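Local coordinates for protein endo-1,4-beta-xylanase C (Paenibacillus barcinonensis, PDB 4XUR) that hydrolyses internal beta-1,4-xylosidic linkages of xylan, the chain here being its second family 22 carbohydrate-binding module, bound to xylotetraose and calcium, at residues Val38-Gly41 with Ser46-Ser49; Asn27-Gly32 with Ser96-Phe101. One frame throughout, in Å; residues are numbered along the deposited sequence.

Interaction 1: residues Val38-Gly41 with Ser46-Ser49; sequences VVSG and SNRS. With CA (calcium ion), chain G.
The side chain of Arg48, from CG to NE, lies alongside Ser40 on one face of a two-stranded contact, with Arg48 CG and Arg48 NE each 4.0 Å from Ser40 CB. Its CG stands anti to the carbonyl carbon (chi1 -56°) and the chain runs extended from there to NE, which carries the shaft past Ser40. Replacing the arginine by an alanine would probably uncover Ser40 CB on this face, although the backbone carbonyl that binds calcium would remain. Ser40 and Arg48 form the non-hydrogen-bonded antiparallel pair. Next to it, Val39 and Ser49 form the hydrogen-bonded pair, and their side chains occupy the other face, where Val39 CG2 comes within 4.0 Å of Ser49 OG; that hydroxyl is hydrogen-bonded to Ile42 O. Val39 N reaches Ser49 O at 3.1 Å, whereas the return bond from Ser49 N to Val39 O is weak.

Past the last paired residues, Asn47 closes the turn end of the hairpin. Gly41 N donates to Asn47 O at 2.6 Å, a short bond in the carbonyl plane but bent at the hydrogen (136°). The same N-H makes a weak second bond to Asn47 OD1, so backbone and side chain of one residue share a single donor.

On the 46-49 side a calcium ion is bound by Arg48 O at 2.3 Å, by Ser46 OG at 2.6 Å and by a water. Asp19, Glu21 and Asp167 also bind the ion, which ties the start of strand 48-53 and the turn before it to residues distant in sequence. The evidence thus points to a beta hairpin whose second arm carries calcium ligands, consistent with the calcium-bearing beta-sandwich of family 22 modules.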
ATOM      1  N   VAL A  38       6.637 -11.941   3.952  1.00 17.29           N
ATOM      2  CA  VAL A  38       7.318 -11.274   5.052  1.00 16.39           C
ATOM      3  C   VAL A  38       8.747 -11.814   5.162  1.00 17.91           C
ATOM      4  O   VAL A  38       8.939 -13.014   5.421  1.00 18.21           O
ATOM      5  CB  VAL A  38       6.580 -11.516   6.403  1.00 15.30           C
ATOM      6  CG1 VAL A  38       7.277 -10.798   7.541  1.00 15.10           C
ATOM      7  CG2 VAL A  38       5.127 -11.059   6.315  1.00 14.67           C
ATOM      8  N   VAL A  39       9.716 -10.944   4.936  1.00 18.29           N
ATOM      9  CA  VAL A  39      11.124 -11.354   4.868  1.00 19.17           C
ATOM     10  C   VAL A  39      11.799 -10.932   6.173  1.00 20.19           C
ATOM     11  O   VAL A  39      11.313 -10.077   6.873  1.00 19.14           O
ATOM     12  CB  VAL A  39      11.875 -10.688   3.688  1.00 19.52           C
ATOM     13  CG1 VAL A  39      11.237 -11.062   2.373  1.00 18.64           C
ATOM     14  CG2 VAL A  39      12.011  -9.173   3.880  1.00 19.54           C
ATOM     15  N   SER A  40      12.906 -11.608   6.511  1.00 20.37           N
ATOM     16  CA  SER A  40      13.686 -11.116   7.613  1.00 20.24           C
ATOM     17  C   SER A  40      15.106 -10.708   7.154  1.00 21.09           C
ATOM     18  O   SER A  40      15.623 -11.214   6.164  1.00 22.45           O
ATOM     19  CB  SER A  40      13.734 -12.167   8.751  1.00 19.90           C
ATOM     20  OG  SER A  40      14.672 -13.189   8.423  1.00 22.70           O
ATOM     21  N   GLY A  41      15.703  -9.799   7.895  1.00 19.85           N
ATOM     22  CA  GLY A  41      16.979  -9.189   7.550  1.00 22.49           C
ATOM     23  C   GLY A  41      16.878  -7.956   6.713  1.00 21.67           C
ATOM     24  O   GLY A  41      17.882  -7.355   6.342  1.00 22.06           O
ATOM     25  N   SER A  46      14.495  -2.292  11.763  1.00 20.54           N
ATOM     26  CA  SER A  46      13.996  -3.561  12.285  1.00 20.18           C
ATOM     27  C   SER A  46      14.410  -4.679  11.380  1.00 20.05           C
ATOM     28  O   SER A  46      15.053  -4.441  10.362  1.00 21.72           O
ATOM     29  CB  SER A  46      12.481  -3.535  12.438  1.00 21.30           C
ATOM     30  OG  SER A  46      11.797  -3.208  11.197  1.00 20.52           O
ATOM     31  N   ASN A  47      14.003  -5.884  11.736  1.00 20.73           N
ATOM     32  CA  ASN A  47      14.421  -7.075  11.050  1.00 23.02           C
ATOM     33  C   ASN A  47      13.456  -7.632  10.033  1.00 20.13           C
ATOM     34  O   ASN A  47      13.833  -8.480   9.199  1.00 21.57           O
ATOM     35  CB  ASN A  47      14.770  -8.166  12.101  1.00 26.01           C
ATOM     36  CG  ASN A  47      15.511  -9.359  11.486  1.00 23.20           C
ATOM     37  OD1 ASN A  47      16.554  -9.202  10.847  1.00 24.68           O
ATOM     38  ND2 ASN A  47      14.966 -10.564  11.686  1.00 24.94           N
ATOM     39  N   ARG A  48      12.203  -7.176  10.049  1.00 20.04           N
ATOM     40  CA  ARG A  48      11.197  -7.747   9.160  1.00 20.19           C
ATOM     41  C   ARG A  48      10.357  -6.675   8.470  1.00 17.84           C
ATOM     42  O   ARG A  48      10.133  -5.584   9.030  1.00 17.60           O
ATOM     43  CB  ARG A  48      10.300  -8.730   9.914  1.00 22.09           C
ATOM     44  CG  ARG A  48      11.121  -9.840  10.605  1.00 23.50           C
ATOM     45  CD  ARG A  48      10.353 -11.066  10.946  1.00 25.26           C
ATOM     46  NE  ARG A  48      11.168 -11.960  11.791  1.00 32.47           N
ATOM     47  CZ  ARG A  48      10.723 -13.062  12.380  1.00 29.42           C
ATOM     48  NH1 ARG A  48       9.482 -13.467  12.204  1.00 28.14           N
ATOM     49  NH2 ARG A  48      11.556 -13.772  13.126  1.00 31.69           N
ATOM     50  N   SER A  49       9.913  -7.015   7.263  1.00 16.12           N
ATOM     51  CA  SER A  49       9.099  -6.076   6.448  1.00 15.59           C
ATOM     52  C   SER A  49       8.393  -6.866   5.393  1.00 14.41           C
ATOM     53  O   SER A  49       8.555  -8.053   5.280  1.00 14.50           O
ATOM     54  CB  SER A  49      10.009  -4.992   5.886  1.00 15.74           C
ATOM     55  OG  SER A  49      10.951  -5.525   4.969  1.00 15.09           O
TER
HETATM   56 CA    CA G1005       9.389  -4.098  10.638  1.00 16.43          CA
HETATM   57  O   HOH W   1       9.224  -2.517  12.161  1.00 16.82           O

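Interaction 2: residues Asn27-Gly32 with Ser96-Phe101. With XYP (beta-D-xylopyranose), chain D; XYP (beta-D-xylopyranose), chain B.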
ATOM      1  N   ASN A  27      -3.758 -10.088   7.009  1.00 13.90           N
ATOM      2  CA  ASN A  27      -4.676  -9.941   5.902  1.00 14.62           C
ATOM      3  C   ASN A  27      -4.113  -9.221   4.702  1.00 13.36           C
ATOM      4  O   ASN A  27      -4.884  -8.859   3.741  1.00 13.29           O
ATOM      5  CB  ASN A  27      -5.968  -9.208   6.377  1.00 14.65           C
ATOM      6  CG  ASN A  27      -6.706  -9.980   7.432  1.00 15.90           C
ATOM      7  OD1 ASN A  27      -7.014  -9.442   8.474  1.00 19.06           O
ATOM      8  ND2 ASN A  27      -6.954 -11.266   7.178  1.00 16.37           N
ATOM      9  N   TRP A  28      -2.783  -9.045   4.658  1.00 11.85           N
ATOM     10  CA  TRP A  28      -2.187  -8.403   3.518  1.00 11.19           C
ATOM     11  C   TRP A  28      -2.309  -9.349   2.283  1.00 11.82           C
ATOM     12  O   TRP A  28      -2.136 -10.560   2.422  1.00 10.90           O
ATOM     13  CB  TRP A  28      -0.746  -8.051   3.796  1.00 10.66           C
ATOM     14  CG  TRP A  28      -0.588  -6.873   4.728  1.00 10.60           C
ATOM     15  CD1 TRP A  28      -0.599  -6.919   6.083  1.00 10.84           C
ATOM     16  CD2 TRP A  28      -0.421  -5.488   4.359  1.00 11.53           C
ATOM     17  NE1 TRP A  28      -0.442  -5.650   6.599  1.00 10.37           N
ATOM     18  CE2 TRP A  28      -0.329  -4.740   5.560  1.00 11.08           C
ATOM     19  CE3 TRP A  28      -0.365  -4.810   3.137  1.00 10.01           C
ATOM     20  CZ2 TRP A  28      -0.171  -3.375   5.575  1.00 11.24           C
ATOM     21  CZ3 TRP A  28      -0.182  -3.458   3.138  1.00 10.82           C
ATOM     22  CH2 TRP A  28      -0.101  -2.718   4.350  1.00  9.73           C
ATOM     23  N   ARG A  29      -2.610  -8.793   1.124  1.00 11.76           N
ATOM     24  CA  ARG A  29      -2.845  -9.588  -0.109  1.00 11.60           C
ATOM     25  C   ARG A  29      -2.252  -8.884  -1.345  1.00 11.64           C
ATOM     26  O   ARG A  29      -2.057  -7.680  -1.358  1.00 12.29           O
ATOM     27  CB  ARG A  29      -4.292  -9.940  -0.372  1.00 13.74           C
ATOM     28  CG  ARG A  29      -5.275  -8.806  -0.650  1.00 14.97           C
ATOM     29  CD  ARG A  29      -6.609  -9.327  -1.166  1.00 17.14           C
ATOM     30  NE  ARG A  29      -7.603  -8.272  -1.390  1.00 17.23           N
ATOM     31  CZ  ARG A  29      -7.720  -7.525  -2.488  1.00 18.59           C
ATOM     32  NH1 ARG A  29      -6.860  -7.626  -3.555  1.00 15.43           N
ATOM     33  NH2 ARG A  29      -8.733  -6.618  -2.554  1.00 18.64           N
ATOM     34  N   ALA A  30      -2.025  -9.696  -2.385  1.00 12.39           N
ATOM     35  CA  ALA A  30      -1.703  -9.177  -3.712  1.00 12.56           C
ATOM     36  C   ALA A  30      -2.969  -8.620  -4.425  1.00 12.15           C
ATOM     37  O   ALA A  30      -4.121  -8.974  -4.065  1.00 12.46           O
ATOM     38  CB  ALA A  30      -1.067 -10.323  -4.543  1.00 13.72           C
ATOM     39  N   ARG A  31      -2.765  -7.832  -5.488  1.00 11.10           N
ATOM     40  CA  ARG A  31      -3.834  -7.281  -6.291  1.00 10.56           C
ATOM     41  C   ARG A  31      -4.023  -8.019  -7.635  1.00 10.46           C
ATOM     42  O   ARG A  31      -5.057  -7.873  -8.290  1.00 11.65           O
ATOM     43  CB  ARG A  31      -3.575  -5.798  -6.527  1.00 10.79           C
ATOM     44  CG  ARG A  31      -3.477  -5.030  -5.205  1.00  9.96           C
ATOM     45  CD  ARG A  31      -3.469  -3.489  -5.410  1.00 10.55           C
ATOM     46  NE  ARG A  31      -4.768  -3.005  -5.791  1.00 10.75           N
ATOM     47  CZ  ARG A  31      -5.027  -2.228  -6.856  1.00 10.51           C
ATOM     48  NH1 ARG A  31      -4.056  -1.876  -7.697  1.00 10.85           N
ATOM     49  NH2 ARG A  31      -6.281  -1.825  -7.058  1.00 10.57           N
ATOM     50  N   GLY A  32      -2.995  -8.760  -8.048  1.00 10.86           N
ATOM     51  CA  GLY A  32      -3.035  -9.606  -9.256  1.00 11.97           C
ATOM     52  C   GLY A  32      -2.212 -10.846  -9.057  1.00 12.33           C
ATOM     53  O   GLY A  32      -2.486 -11.648  -8.196  1.00 12.38           O
ATOM     54  N   SER A  96      -2.218   4.387  -2.145  1.00  8.20           N
ATOM     55  CA  SER A  96      -3.555   4.454  -2.752  1.00  8.00           C
ATOM     56  C   SER A  96      -4.623   3.738  -1.938  1.00  7.65           C
ATOM     57  O   SER A  96      -4.331   2.921  -1.053  1.00  7.10           O
ATOM     58  CB  SER A  96      -3.506   3.897  -4.149  1.00  7.48           C
ATOM     59  OG  SER A  96      -2.630   4.607  -4.977  1.00  8.46           O
ATOM     60  N   LEU A  97      -5.878   4.056  -2.250  1.00  7.05           N
ATOM     61  CA  LEU A  97      -7.013   3.456  -1.667  1.00  7.34           C
ATOM     62  C   LEU A  97      -7.778   2.738  -2.731  1.00  7.22           C
ATOM     63  O   LEU A  97      -8.075   3.345  -3.753  1.00  7.06           O
ATOM     64  CB  LEU A  97      -7.931   4.479  -0.971  1.00  7.88           C
ATOM     65  CG  LEU A  97      -7.304   5.383   0.081  1.00  7.90           C
ATOM     66  CD1 LEU A  97      -8.384   6.342   0.537  1.00  8.62           C
ATOM     67  CD2 LEU A  97      -6.704   4.590   1.220  1.00  8.17           C
ATOM     68  N   GLU A  98      -8.221   1.512  -2.434  1.00  6.91           N
ATOM     69  CA  GLU A  98      -9.252   0.819  -3.278  1.00  7.03           C
ATOM     70  C   GLU A  98     -10.558   0.812  -2.559  1.00  7.84           C
ATOM     71  O   GLU A  98     -10.604   0.376  -1.400  1.00  7.72           O
ATOM     72  CB  GLU A  98      -8.792  -0.631  -3.552  1.00  7.22           C
ATOM     73  CG  GLU A  98      -9.862  -1.476  -4.214  1.00  7.61           C
ATOM     74  CD  GLU A  98      -9.299  -2.895  -4.525  1.00  8.09           C
ATOM     75  OE1 GLU A  98      -8.323  -2.995  -5.268  1.00  9.73           O
ATOM     76  OE2 GLU A  98      -9.791  -3.861  -3.909  1.00  8.91           O
ATOM     77  N   LYS A  99     -11.626   1.334  -3.188  1.00  7.40           N
ATOM     78  CA  LYS A  99     -12.945   1.465  -2.538  1.00  7.59           C
ATOM     79  C   LYS A  99     -14.033   0.648  -3.238  1.00  7.98           C
ATOM     80  O   LYS A  99     -14.117   0.650  -4.451  1.00  8.42           O
ATOM     81  CB  LYS A  99     -13.350   2.926  -2.468  1.00  8.15           C
ATOM     82  CG  LYS A  99     -12.584   3.712  -1.449  1.00  9.42           C
ATOM     83  CD  LYS A  99     -13.087   5.166  -1.450  1.00 10.44           C
ATOM     84  CE  LYS A  99     -12.118   6.091  -2.068  1.00 10.58           C
ATOM     85  NZ  LYS A  99     -12.527   7.473  -1.833  1.00 10.76           N
ATOM     86  N   GLU A 100     -14.821  -0.043  -2.432  1.00  8.95           N
ATOM     87  CA  GLU A 100     -15.954  -0.869  -2.863  1.00  8.92           C
ATOM     88  C   GLU A 100     -17.225  -0.255  -2.223  1.00  9.05           C
ATOM     89  O   GLU A 100     -17.229   0.097  -1.026  1.00  8.22           O
ATOM     90  CB  GLU A 100     -15.799  -2.318  -2.380  1.00 10.30           C
ATOM     91  CG  GLU A 100     -16.975  -3.219  -2.719  1.00 10.93           C
ATOM     92  CD  GLU A 100     -16.918  -4.521  -1.979  1.00 10.27           C
ATOM     93  OE1 GLU A 100     -16.209  -5.401  -2.396  1.00 11.81           O
ATOM     94  OE2 GLU A 100     -17.603  -4.664  -0.927  1.00 13.42           O
ATOM     95  N   PHE A 101     -18.292  -0.130  -3.030  1.00  8.97           N
ATOM     96  CA  PHE A 101     -19.549   0.403  -2.635  1.00 10.00           C
ATOM     97  C   PHE A 101     -20.643  -0.655  -2.921  1.00 12.35           C
ATOM     98  O   PHE A 101     -20.652  -1.230  -3.991  1.00 11.21           O
ATOM     99  CB  PHE A 101     -19.911   1.707  -3.363  1.00 10.79           C
ATOM    100  CG  PHE A 101     -18.999   2.850  -3.009  1.00  9.25           C
ATOM    101  CD1 PHE A 101     -17.775   3.007  -3.665  1.00  9.58           C
ATOM    102  CD2 PHE A 101     -19.309   3.741  -1.980  1.00  9.50           C
ATOM    103  CE1 PHE A 101     -16.932   4.049  -3.350  1.00  9.51           C
ATOM    104  CE2 PHE A 101     -18.458   4.790  -1.691  1.00  9.40           C
ATOM    105  CZ  PHE A 101     -17.258   4.939  -2.378  1.00  9.06           C
TER
HETATM  106  O1  XYP D   1      -6.591  -9.712 -11.244  1.00 47.89           O
HETATM  107  C1  XYP D   1      -7.885  -9.067 -11.161  1.00 45.63           C
HETATM  108  C2  XYP D   1      -8.035  -8.401  -9.780  1.00 45.52           C
HETATM  109  C3  XYP D   1      -8.291  -6.892  -9.796  1.00 43.50           C
HETATM  110  C4  XYP D   1      -7.382  -6.209 -10.816  1.00 41.70           C
HETATM  111  C5  XYP D   1      -6.989  -7.053 -12.057  1.00 43.97           C
HETATM  112  O2  XYP D   1      -9.053  -9.021  -8.998  1.00 44.53           O
HETATM  113  O3  XYP D   1      -7.947  -6.356  -8.469  1.00 42.30           O
HETATM  114  O4  XYP D   1      -8.034  -4.997 -11.188  1.00 35.92           O
HETATM  115  O5  XYP D   1      -7.962  -8.100 -12.216  1.00 49.36           O
HETATM  116  C1  XYP B   2      -7.016  -3.857 -11.323  1.00 18.73           C
HETATM  117  C2  XYP B   2      -7.264  -3.064 -12.569  1.00 20.51           C
HETATM  118  C3  XYP B   2      -6.347  -1.885 -12.689  1.00 18.99           C
HETATM  119  C4  XYP B   2      -6.391  -1.070 -11.380  1.00 18.86           C
HETATM  120  C5  XYP B   2      -6.174  -1.967 -10.172  1.00 16.32           C
HETATM  121  O2  XYP B   2      -7.091  -3.946 -13.735  1.00 20.22           O
HETATM  122  O3  XYP B   2      -6.739  -1.033 -13.758  1.00 20.10           O
HETATM  123  O4  XYP B   2      -5.381  -0.107 -11.419  1.00 18.84           O
HETATM  124  O5  XYP B   2      -7.147  -2.998 -10.150  1.00 18.23           O
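Glu98 OE2 accepts two charged donors: Arg29 NH2, at 3.2 Å within this contact, and Arg143 NH1 from the neighbouring strand. The bond from Arg29 arrives on the syn side of the carboxylate, somewhat out of its plane, and is bent at the hydrogen. The other oxygen is served more directly, since Arg31 NH2 meets Glu98 OE1 at 3.0 Å, with an N-H...O angle of 169°. This bond leaves the edge of the Arg31 guanidinium close to its plane, although guanidinium and carboxylate planes stand 51° apart. One carboxylate therefore joins three arginines in a salt-bridge network, and bonds on both oxygens probably limit its rotation.

Arg29 itself is braced, because Arg29 NH1 also donates to Ala30 O at 3.1 Å. Its extended chain crosses Glu98 at about a right angle. Arg31 bends at chi3 (73°), which brings its guanidinium to the sugar as well as the acid: Arg31 NH2 lies 3.1 Å from C5 of the chain B xylose, a close, oblique, non-polar approach to carbon. The chain D xylose makes a weak hydrogen bond from O3 to Arg31 O, so carbonyl and guanidinium of Arg31 meet two different xyloses. Glu98 is accordingly a second-shell residue that probably positions Arg31, a member of the xylan pocket.

Arg31 NH1 is further anchored on Tyr59 O, and its guanidinium makes a cation-pi contact with Tyr145. The loop carrying the arginines follows strand 16-18 and lies against strand 63-65 through Leu63, while Glu98 projects from strand 90-101, flanked in its sheet by strands 139-147 and 109-119.

From the N terminus, the chain leaves strand 16-18 and enters the loop that holds residues 27-32, the first half of interaction 2. It then runs up strand 35-40, turns through residues 41-47 and returns along strand 48-53, so interaction 1 closes a short hairpin. Sixty-three residues separate Gly32 from Ser96, where the partner segment on strand 90-101 begins and closes interaction 2; interaction 1 is therefore nested inside it. The centres lie 22 Å apart and the nearest atoms about 7 Å, without touching. Interaction 1 joins two strands at the calcium-bearing edge of the six-stranded sheet, whereas interaction 2 ties a loop to the four-stranded sheet at the glycan pocket.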